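Local atomic coordinates of cell cycle serine/threonine-protein kinase CDC5/MSD2 (Saccharomyces cerevisiae, PDB entry 6MF4), a protein that is a serine/threonine kinase required for the cell cycle and mitotic exit, whose C-terminal polo-box domain recognises substrates. Residues A[219-231]-A[266-280]. Sequence-based numbering, arbitrary orientation.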
ATOM      1  N   PHE A 219       2.804   3.902   0.407  1.00 17.80           N
ATOM      2  CA  PHE A 219       1.446   4.351   0.693  1.00 15.61           C
ATOM      3  C   PHE A 219       0.758   4.731  -0.602  1.00 21.33           C
ATOM      4  O   PHE A 219       1.328   5.456  -1.412  1.00 22.65           O
ATOM      5  CB  PHE A 219       1.453   5.545   1.650  1.00 17.49           C
ATOM      6  CG  PHE A 219       1.974   5.224   3.021  1.00 18.96           C
ATOM      7  CD1 PHE A 219       3.332   5.244   3.286  1.00 18.05           C
ATOM      8  CD2 PHE A 219       1.103   4.906   4.048  1.00 23.25           C
ATOM      9  CE1 PHE A 219       3.808   4.955   4.551  1.00 20.09           C
ATOM     10  CE2 PHE A 219       1.577   4.616   5.315  1.00 23.41           C
ATOM     11  CZ  PHE A 219       2.929   4.637   5.564  1.00 18.07           C
ATOM     12  N   GLN A 220      -0.459   4.237  -0.799  1.00 14.84           N
ATOM     13  CA  GLN A 220      -1.232   4.579  -1.984  1.00 17.14           C
ATOM     14  C   GLN A 220      -2.516   5.283  -1.586  1.00 18.60           C
ATOM     15  O   GLN A 220      -3.180   4.889  -0.625  1.00 19.10           O
ATOM     16  CB  GLN A 220      -1.547   3.332  -2.809  1.00 17.92           C
ATOM     17  CG  GLN A 220      -2.292   3.631  -4.090  1.00 17.48           C
ATOM     18  CD  GLN A 220      -2.465   2.398  -4.948  1.00 20.09           C
ATOM     19  OE1 GLN A 220      -1.650   1.478  -4.897  1.00 19.18           O
ATOM     20  NE2 GLN A 220      -3.539   2.367  -5.729  1.00 17.64           N
ATOM     21  N   PHE A 221      -2.854   6.325  -2.337  1.00 15.35           N
ATOM     22  CA  PHE A 221      -4.044   7.121  -2.079  1.00 17.17           C
ATOM     23  C   PHE A 221      -4.889   7.222  -3.340  1.00 20.36           C
ATOM     24  O   PHE A 221      -4.460   7.808  -4.335  1.00 20.17           O
ATOM     25  CB  PHE A 221      -3.656   8.516  -1.586  1.00 21.24           C
ATOM     26  CG  PHE A 221      -2.771   8.502  -0.373  1.00 20.53           C
ATOM     27  CD1 PHE A 221      -1.405   8.328  -0.501  1.00 18.82           C
ATOM     28  CD2 PHE A 221      -3.306   8.665   0.894  1.00 18.41           C
ATOM     29  CE1 PHE A 221      -0.586   8.310   0.614  1.00 16.81           C
ATOM     30  CE2 PHE A 221      -2.492   8.650   2.007  1.00 19.88           C
ATOM     31  CZ  PHE A 221      -1.133   8.473   1.867  1.00 17.30           C
ATOM     32  N   ASN A 222      -6.080   6.632  -3.291  1.00 19.16           N
ATOM     33  CA  ASN A 222      -7.034   6.687  -4.396  1.00 24.24           C
ATOM     34  C   ASN A 222      -8.110   7.727  -4.110  1.00 23.85           C
ATOM     35  O   ASN A 222      -8.957   7.528  -3.237  1.00 23.33           O
ATOM     36  CB  ASN A 222      -7.693   5.324  -4.622  1.00 23.05           C
ATOM     37  CG  ASN A 222      -6.736   4.285  -5.173  1.00 23.66           C
ATOM     38  OD1 ASN A 222      -5.528   4.511  -5.275  1.00 22.52           O
ATOM     39  ND2 ASN A 222      -7.281   3.126  -5.533  1.00 24.00           N
ATOM     40  N   PHE A 223      -8.079   8.831  -4.849  1.00 26.17           N
ATOM     41  CA  PHE A 223      -9.018   9.925  -4.629  1.00 30.18           C
ATOM     42  C   PHE A 223     -10.281   9.736  -5.470  1.00 33.24           C
ATOM     43  O   PHE A 223     -10.284   8.983  -6.444  1.00 30.37           O
ATOM     44  CB  PHE A 223      -8.344  11.264  -4.944  1.00 27.35           C
ATOM     45  CG  PHE A 223      -7.111  11.523  -4.121  1.00 22.42           C
ATOM     46  CD1 PHE A 223      -7.199  12.173  -2.901  1.00 25.01           C
ATOM     47  CD2 PHE A 223      -5.867  11.100  -4.560  1.00 23.41           C
ATOM     48  CE1 PHE A 223      -6.067  12.402  -2.138  1.00 25.09           C
ATOM     49  CE2 PHE A 223      -4.734  11.324  -3.801  1.00 24.33           C
ATOM     50  CZ  PHE A 223      -4.832  11.976  -2.591  1.00 22.54           C
ATOM     51  N   LYS A 224     -11.348  10.427  -5.075  1.00 40.07           N
ATOM     52  CA  LYS A 224     -12.655  10.317  -5.726  1.00 49.45           C
ATOM     53  C   LYS A 224     -12.616  10.564  -7.233  1.00 48.36           C
ATOM     54  O   LYS A 224     -13.430  10.023  -7.978  1.00 44.87           O
ATOM     55  CB  LYS A 224     -13.633  11.301  -5.085  1.00 42.06           C
ATOM     56  CG  LYS A 224     -13.969  10.984  -3.640  1.00 41.62           C
ATOM     57  N   ASP A 225     -11.666  11.381  -7.672  1.00 39.53           N
ATOM     58  CA  ASP A 225     -11.569  11.777  -9.079  1.00 37.03           C
ATOM     59  C   ASP A 225     -10.792  10.755  -9.913  1.00 41.40           C
ATOM     60  O   ASP A 225     -10.461  11.003 -11.073  1.00 37.33           O
ATOM     61  CB  ASP A 225     -10.914  13.159  -9.194  1.00 44.69           C
ATOM     62  CG  ASP A 225      -9.499  13.188  -8.634  1.00 56.12           C
ATOM     63  OD1 ASP A 225      -9.051  12.161  -8.088  1.00 50.38           O
ATOM     64  OD2 ASP A 225      -8.838  14.247  -8.732  1.00 55.73           O
ATOM     65  N   HIS A 226     -10.509   9.607  -9.306  1.00 34.06           N
ATOM     66  CA  HIS A 226      -9.807   8.505  -9.963  1.00 39.40           C
ATOM     67  C   HIS A 226      -8.360   8.850 -10.299  1.00 40.58           C
ATOM     68  O   HIS A 226      -7.684   8.093 -11.001  1.00 39.89           O
ATOM     69  CB  HIS A 226     -10.541   8.070 -11.233  1.00 44.07           C
ATOM     70  CG  HIS A 226     -10.320   6.629 -11.583  1.00 45.55           C
ATOM     71  ND1 HIS A 226     -10.623   5.601 -10.716  1.00 47.51           N
ATOM     72  CD2 HIS A 226      -9.814   6.047 -12.696  1.00 42.92           C
ATOM     73  CE1 HIS A 226     -10.322   4.447 -11.284  1.00 43.71           C
ATOM     74  NE2 HIS A 226      -9.826   4.691 -12.483  1.00 44.86           N
ATOM     75  N   HIS A 227      -7.885   9.991  -9.810  1.00 33.34           N
ATOM     76  CA  HIS A 227      -6.458  10.240  -9.784  1.00 33.70           C
ATOM     77  C   HIS A 227      -5.928   9.485  -8.574  1.00 26.42           C
ATOM     78  O   HIS A 227      -6.542   9.517  -7.506  1.00 26.86           O
ATOM     79  CB  HIS A 227      -6.134  11.737  -9.694  1.00 32.82           C
ATOM     80  CG  HIS A 227      -6.665  12.548 -10.839  1.00 36.76           C
ATOM     81  ND1 HIS A 227      -6.169  12.439 -12.120  1.00 44.43           N
ATOM     82  CD2 HIS A 227      -7.636  13.493 -10.889  1.00 42.89           C
ATOM     83  CE1 HIS A 227      -6.816  13.278 -12.914  1.00 43.41           C
ATOM     84  NE2 HIS A 227      -7.709  13.927 -12.191  1.00 37.37           N
ATOM     85  N   LYS A 228      -4.819   8.777  -8.752  1.00 29.00           N
ATOM     86  CA  LYS A 228      -4.193   8.059  -7.653  1.00 27.62           C
ATOM     87  C   LYS A 228      -2.760   8.503  -7.501  1.00 25.97           C
ATOM     88  O   LYS A 228      -2.089   8.850  -8.476  1.00 30.13           O
ATOM     89  CB  LYS A 228      -4.229   6.548  -7.870  1.00 29.43           C
ATOM     90  CG  LYS A 228      -5.528   6.006  -8.393  1.00 33.82           C
ATOM     91  CD  LYS A 228      -5.407   4.504  -8.609  1.00 37.57           C
ATOM     92  CE  LYS A 228      -6.534   3.964  -9.460  1.00 43.07           C
ATOM     93  NZ  LYS A 228      -7.801   4.685  -9.215  1.00 40.35           N
ATOM     94  N   MET A 229      -2.295   8.483  -6.262  1.00 24.00           N
ATOM     95  CA  MET A 229      -0.921   8.822  -5.962  1.00 23.65           C
ATOM     96  C   MET A 229      -0.352   7.804  -4.997  1.00 23.67           C
ATOM     97  O   MET A 229      -1.029   7.380  -4.055  1.00 20.92           O
ATOM     98  CB  MET A 229      -0.833  10.229  -5.379  1.00 27.93           C
ATOM     99  CG  MET A 229      -1.091  11.320  -6.408  1.00 36.57           C
ATOM    100  SD  MET A 229      -1.277  12.953  -5.670  1.00 48.11           S
ATOM    101  CE  MET A 229       0.163  13.025  -4.606  1.00 32.55           C
ATOM    102  N   ALA A 230       0.886   7.400  -5.255  1.00 19.20           N
ATOM    103  CA  ALA A 230       1.605   6.512  -4.357  1.00 21.70           C
ATOM    104  C   ALA A 230       2.874   7.200  -3.869  1.00 23.88           C
ATOM    105  O   ALA A 230       3.621   7.771  -4.659  1.00 23.20           O
ATOM    106  CB  ALA A 230       1.936   5.202  -5.044  1.00 19.99           C
ATOM    107  N   ILE A 231       3.094   7.149  -2.559  1.00 21.66           N
ATOM    108  CA  ILE A 231       4.291   7.703  -1.939  1.00 17.55           C
ATOM    109  C   ILE A 231       5.217   6.564  -1.517  1.00 21.63           C
ATOM    110  O   ILE A 231       4.803   5.659  -0.788  1.00 19.40           O
ATOM    111  CB  ILE A 231       3.938   8.561  -0.705  1.00 17.18           C
ATOM    112  CG1 ILE A 231       2.921   9.653  -1.063  1.00 21.47           C
ATOM    113  CG2 ILE A 231       5.187   9.172  -0.096  1.00 18.83           C
ATOM    114  CD1 ILE A 231       3.419  10.692  -2.075  1.00 23.70           C
ATOM    115  N   GLU A 266      -4.896  19.179 -13.954  1.00 28.59           N
ATOM    116  CA  GLU A 266      -6.198  19.046 -13.307  1.00 31.55           C
ATOM    117  C   GLU A 266      -6.151  18.179 -12.056  1.00 35.99           C
ATOM    118  O   GLU A 266      -7.173  17.982 -11.398  1.00 34.78           O
ATOM    119  CB  GLU A 266      -7.231  18.458 -14.278  1.00 29.96           C
ATOM    120  CG  GLU A 266      -7.057  16.972 -14.620  1.00 28.01           C
ATOM    121  CD  GLU A 266      -6.068  16.723 -15.741  1.00 27.90           C
ATOM    122  OE1 GLU A 266      -5.223  17.604 -16.008  1.00 27.98           O
ATOM    123  OE2 GLU A 266      -6.141  15.640 -16.359  1.00 29.64           O
ATOM    124  N   SER A 267      -4.978  17.649 -11.728  1.00 36.42           N
ATOM    125  CA  SER A 267      -4.894  16.655 -10.667  1.00 45.35           C
ATOM    126  C   SER A 267      -4.890  17.287  -9.278  1.00 38.94           C
ATOM    127  O   SER A 267      -5.018  16.577  -8.287  1.00 36.96           O
ATOM    128  CB  SER A 267      -3.649  15.782 -10.851  1.00 44.95           C
ATOM    129  OG  SER A 267      -2.471  16.571 -10.923  1.00 45.31           O
ATOM    130  N   ASN A 268      -4.759  18.611  -9.201  1.00 30.05           N
ATOM    131  CA  ASN A 268      -4.896  19.311  -7.924  1.00 32.15           C
ATOM    132  C   ASN A 268      -3.910  18.779  -6.873  1.00 32.93           C
ATOM    133  O   ASN A 268      -4.283  18.451  -5.746  1.00 24.17           O
ATOM    134  CB  ASN A 268      -6.342  19.188  -7.428  1.00 36.78           C
ATOM    135  CG  ASN A 268      -7.312  20.007  -8.251  1.00 52.63           C
ATOM    136  OD1 ASN A 268      -6.923  20.974  -8.904  1.00 56.77           O
ATOM    137  ND2 ASN A 268      -8.581  19.614  -8.237  1.00 61.68           N
ATOM    138  N   PHE A 269      -2.643  18.708  -7.260  1.00 32.16           N
ATOM    139  CA  PHE A 269      -1.626  18.041  -6.458  1.00 33.54           C
ATOM    140  C   PHE A 269      -1.503  18.586  -5.032  1.00 26.86           C
ATOM    141  O   PHE A 269      -1.384  17.812  -4.081  1.00 27.39           O
ATOM    142  CB  PHE A 269      -0.271  18.135  -7.165  1.00 34.68           C
ATOM    143  CG  PHE A 269       0.891  17.745  -6.299  1.00 30.90           C
ATOM    144  CD1 PHE A 269       1.149  16.413  -6.017  1.00 39.57           C
ATOM    145  CD2 PHE A 269       1.729  18.712  -5.771  1.00 37.82           C
ATOM    146  CE1 PHE A 269       2.221  16.055  -5.216  1.00 34.35           C
ATOM    147  CE2 PHE A 269       2.797  18.362  -4.973  1.00 36.64           C
ATOM    148  CZ  PHE A 269       3.046  17.031  -4.696  1.00 33.67           C
ATOM    149  N   ARG A 270      -1.540  19.905  -4.869  1.00 26.89           N
ATOM    150  CA  ARG A 270      -1.284  20.490  -3.557  1.00 28.10           C
ATOM    151  C   ARG A 270      -2.372  20.131  -2.548  1.00 25.40           C
ATOM    152  O   ARG A 270      -2.088  19.919  -1.367  1.00 24.07           O
ATOM    153  CB  ARG A 270      -1.158  22.011  -3.659  1.00 35.80           C
ATOM    154  CG  ARG A 270      -0.819  22.691  -2.332  1.00 40.36           C
ATOM    155  CD  ARG A 270       0.520  22.212  -1.766  1.00 43.52           C
ATOM    156  NE  ARG A 270       0.365  21.319  -0.617  1.00 36.22           N
ATOM    157  CZ  ARG A 270       1.376  20.872   0.125  1.00 40.19           C
ATOM    158  NH1 ARG A 270       2.625  21.224  -0.160  1.00 39.75           N
ATOM    159  NH2 ARG A 270       1.139  20.067   1.153  1.00 32.74           N
ATOM    160  N   GLU A 271      -3.617  20.073  -3.005  1.00 24.56           N
ATOM    161  CA  GLU A 271      -4.712  19.676  -2.131  1.00 25.20           C
ATOM    162  C   GLU A 271      -4.566  18.203  -1.761  1.00 22.60           C
ATOM    163  O   GLU A 271      -4.802  17.809  -0.620  1.00 22.92           O
ATOM    164  CB  GLU A 271      -6.062  19.930  -2.803  1.00 27.47           C
ATOM    165  CG  GLU A 271      -7.265  19.359  -2.053  1.00 34.87           C
ATOM    166  CD  GLU A 271      -7.407  19.905  -0.640  1.00 42.38           C
ATOM    167  OE1 GLU A 271      -6.827  20.971  -0.342  1.00 44.97           O
ATOM    168  OE2 GLU A 271      -8.103  19.262   0.176  1.00 42.00           O
ATOM    169  N   LYS A 272      -4.165  17.391  -2.731  1.00 22.97           N
ATOM    170  CA  LYS A 272      -4.012  15.963  -2.490  1.00 22.65           C
ATOM    171  C   LYS A 272      -2.873  15.694  -1.512  1.00 21.58           C
ATOM    172  O   LYS A 272      -3.002  14.845  -0.633  1.00 21.49           O
ATOM    173  CB  LYS A 272      -3.789  15.224  -3.808  1.00 24.13           C
ATOM    174  CG  LYS A 272      -5.073  15.110  -4.619  1.00 25.10           C
ATOM    175  CD  LYS A 272      -4.850  14.516  -5.996  1.00 33.33           C
ATOM    176  CE  LYS A 272      -6.181  14.323  -6.731  1.00 37.78           C
ATOM    177  NZ  LYS A 272      -7.247  15.288  -6.301  1.00 36.36           N
ATOM    178  N   LEU A 273      -1.768  16.425  -1.642  1.00 21.44           N
ATOM    179  CA  LEU A 273      -0.641  16.226  -0.734  1.00 21.74           C
ATOM    180  C   LEU A 273      -1.018  16.624   0.692  1.00 22.71           C
ATOM    181  O   LEU A 273      -0.562  16.013   1.656  1.00 21.08           O
ATOM    182  CB  LEU A 273       0.581  17.018  -1.200  1.00 26.93           C
ATOM    183  CG  LEU A 273       1.877  16.719  -0.440  1.00 28.11           C
ATOM    184  CD1 LEU A 273       2.316  15.265  -0.639  1.00 23.43           C
ATOM    185  CD2 LEU A 273       2.987  17.673  -0.867  1.00 30.53           C
ATOM    186  N   THR A 274      -1.857  17.644   0.823  1.00 22.37           N
ATOM    187  CA  THR A 274      -2.358  18.048   2.129  1.00 22.32           C
ATOM    188  C   THR A 274      -3.196  16.933   2.750  1.00 20.62           C
ATOM    189  O   THR A 274      -3.055  16.621   3.934  1.00 22.06           O
ATOM    190  CB  THR A 274      -3.194  19.337   2.028  1.00 29.00           C
ATOM    191  OG1 THR A 274      -2.340  20.420   1.642  1.00 31.91           O
ATOM    192  CG2 THR A 274      -3.859  19.673   3.360  1.00 34.67           C
ATOM    193  N   LEU A 275      -4.068  16.331   1.946  1.00 22.58           N
ATOM    194  CA  LEU A 275      -4.898  15.223   2.410  1.00 24.12           C
ATOM    195  C   LEU A 275      -4.026  14.037   2.813  1.00 20.70           C
ATOM    196  O   LEU A 275      -4.272  13.380   3.825  1.00 21.91           O
ATOM    197  CB  LEU A 275      -5.893  14.809   1.324  1.00 24.16           C
ATOM    198  CG  LEU A 275      -7.068  15.771   1.116  1.00 24.94           C
ATOM    199  CD1 LEU A 275      -7.782  15.469  -0.186  1.00 26.83           C
ATOM    200  CD2 LEU A 275      -8.039  15.696   2.283  1.00 26.45           C
ATOM    201  N   ILE A 276      -2.993  13.784   2.019  1.00 21.08           N
ATOM    202  CA  ILE A 276      -2.055  12.703   2.289  1.00 18.06           C
ATOM    203  C   ILE A 276      -1.381  12.900   3.644  1.00 19.84           C
ATOM    204  O   ILE A 276      -1.299  11.969   4.442  1.00 17.34           O
ATOM    205  CB  ILE A 276      -0.999  12.609   1.166  1.00 18.27           C
ATOM    206  CG1 ILE A 276      -1.634  11.981  -0.074  1.00 19.09           C
ATOM    207  CG2 ILE A 276       0.227  11.799   1.606  1.00 18.69           C
ATOM    208  CD1 ILE A 276      -0.756  11.988  -1.297  1.00 21.93           C
ATOM    209  N   LYS A 277      -0.913  14.117   3.904  1.00 18.13           N
ATOM    210  CA  LYS A 277      -0.259  14.426   5.168  1.00 19.30           C
ATOM    211  C   LYS A 277      -1.216  14.253   6.350  1.00 19.63           C
ATOM    212  O   LYS A 277      -0.818  13.778   7.414  1.00 23.41           O
ATOM    213  CB  LYS A 277       0.297  15.854   5.152  1.00 20.25           C
ATOM    214  CG  LYS A 277       1.452  16.063   4.179  1.00 21.68           C
ATOM    215  CD  LYS A 277       1.820  17.536   4.045  1.00 25.69           C
ATOM    216  CE  LYS A 277       2.349  18.107   5.346  1.00 37.47           C
ATOM    217  NZ  LYS A 277       2.653  19.561   5.233  1.00 32.00           N
ATOM    218  N   GLU A 278      -2.475  14.638   6.163  1.00 20.60           N
ATOM    219  CA  GLU A 278      -3.482  14.479   7.211  1.00 22.21           C
ATOM    220  C   GLU A 278      -3.748  13.001   7.492  1.00 25.55           C
ATOM    221  O   GLU A 278      -3.903  12.598   8.645  1.00 26.45           O
ATOM    222  CB  GLU A 278      -4.787  15.181   6.825  1.00 27.93           C
ATOM    223  CG  GLU A 278      -4.661  16.693   6.669  1.00 29.63           C
ATOM    224  N   GLY A 279      -3.802  12.198   6.435  1.00 25.77           N
ATOM    225  CA  GLY A 279      -3.992  10.765   6.575  1.00 21.53           C
ATOM    226  C   GLY A 279      -2.852  10.118   7.340  1.00 24.66           C
ATOM    227  O   GLY A 279      -3.075   9.367   8.289  1.00 25.59           O
ATOM    228  N   LEU A 280      -1.623  10.420   6.930  1.00 20.76           N
ATOM    229  CA  LEU A 280      -0.437   9.877   7.586  1.00 21.02           C
ATOM    230  C   LEU A 280      -0.341  10.303   9.046  1.00 25.43           C
ATOM    231  O   LEU A 280       0.025   9.506   9.911  1.00 25.70           O
ATOM    232  CB  LEU A 280       0.824  10.318   6.848  1.00 19.13           C
ATOM    233  CG  LEU A 280       0.972   9.771   5.429  1.00 18.47           C
ATOM    234  CD1 LEU A 280       2.000  10.580   4.664  1.00 19.47           C
ATOM    235  CD2 LEU A 280       1.360   8.300   5.471  1.00 21.45           C
TER
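F221 on strand 219-223 faces I276 of helix 269-280, their CA atoms 7.4 Å apart, where the helix crosses the hairpin 219-231; the helix axis makes 126° with strand 219-223 and 52° with strand 228-231, measured between N-to-C directions. Three phenylalanines on alternate residues of the first strand each offer a ring face to an aliphatic group one helical turn apart, three CH-pi contacts in succession. I276 CG1 stands 3.6 Å from the F221 ring centroid, K272 CG 3.7 Å from that of F223, and L280 CD2 lies nearer the rim of F219. With CG anti to its carbonyl carbon (chi1 -74°), K272 runs its methylenes across the F223 ring; the chain bends at the last torsion, leaving NZ in an off-centre cation-pi position and 3.1 Å from D225 OD2, a salt bridge whose carboxylate is less surely placed. M229, bent at chi3, makes apolar contacts through CE, 3.6 Å from I276 CD1 and 3.7 Å from F269 CE1, while SD lies obliquely 5.5 Å from the F269 ring centroid, a Met-aromatic contact. S267 CA sits over one face of the H227 ring, displaced toward its rim; H227 ND1 is hydrogen-bonded to Y240 OH. In polo box 2 the helix packs across one face of the antiparallel sheet: helix 56-82 touches F219 and L280, helix 252-258 packs on F269, and strands 209-214 and 237-241 flank the hairpin.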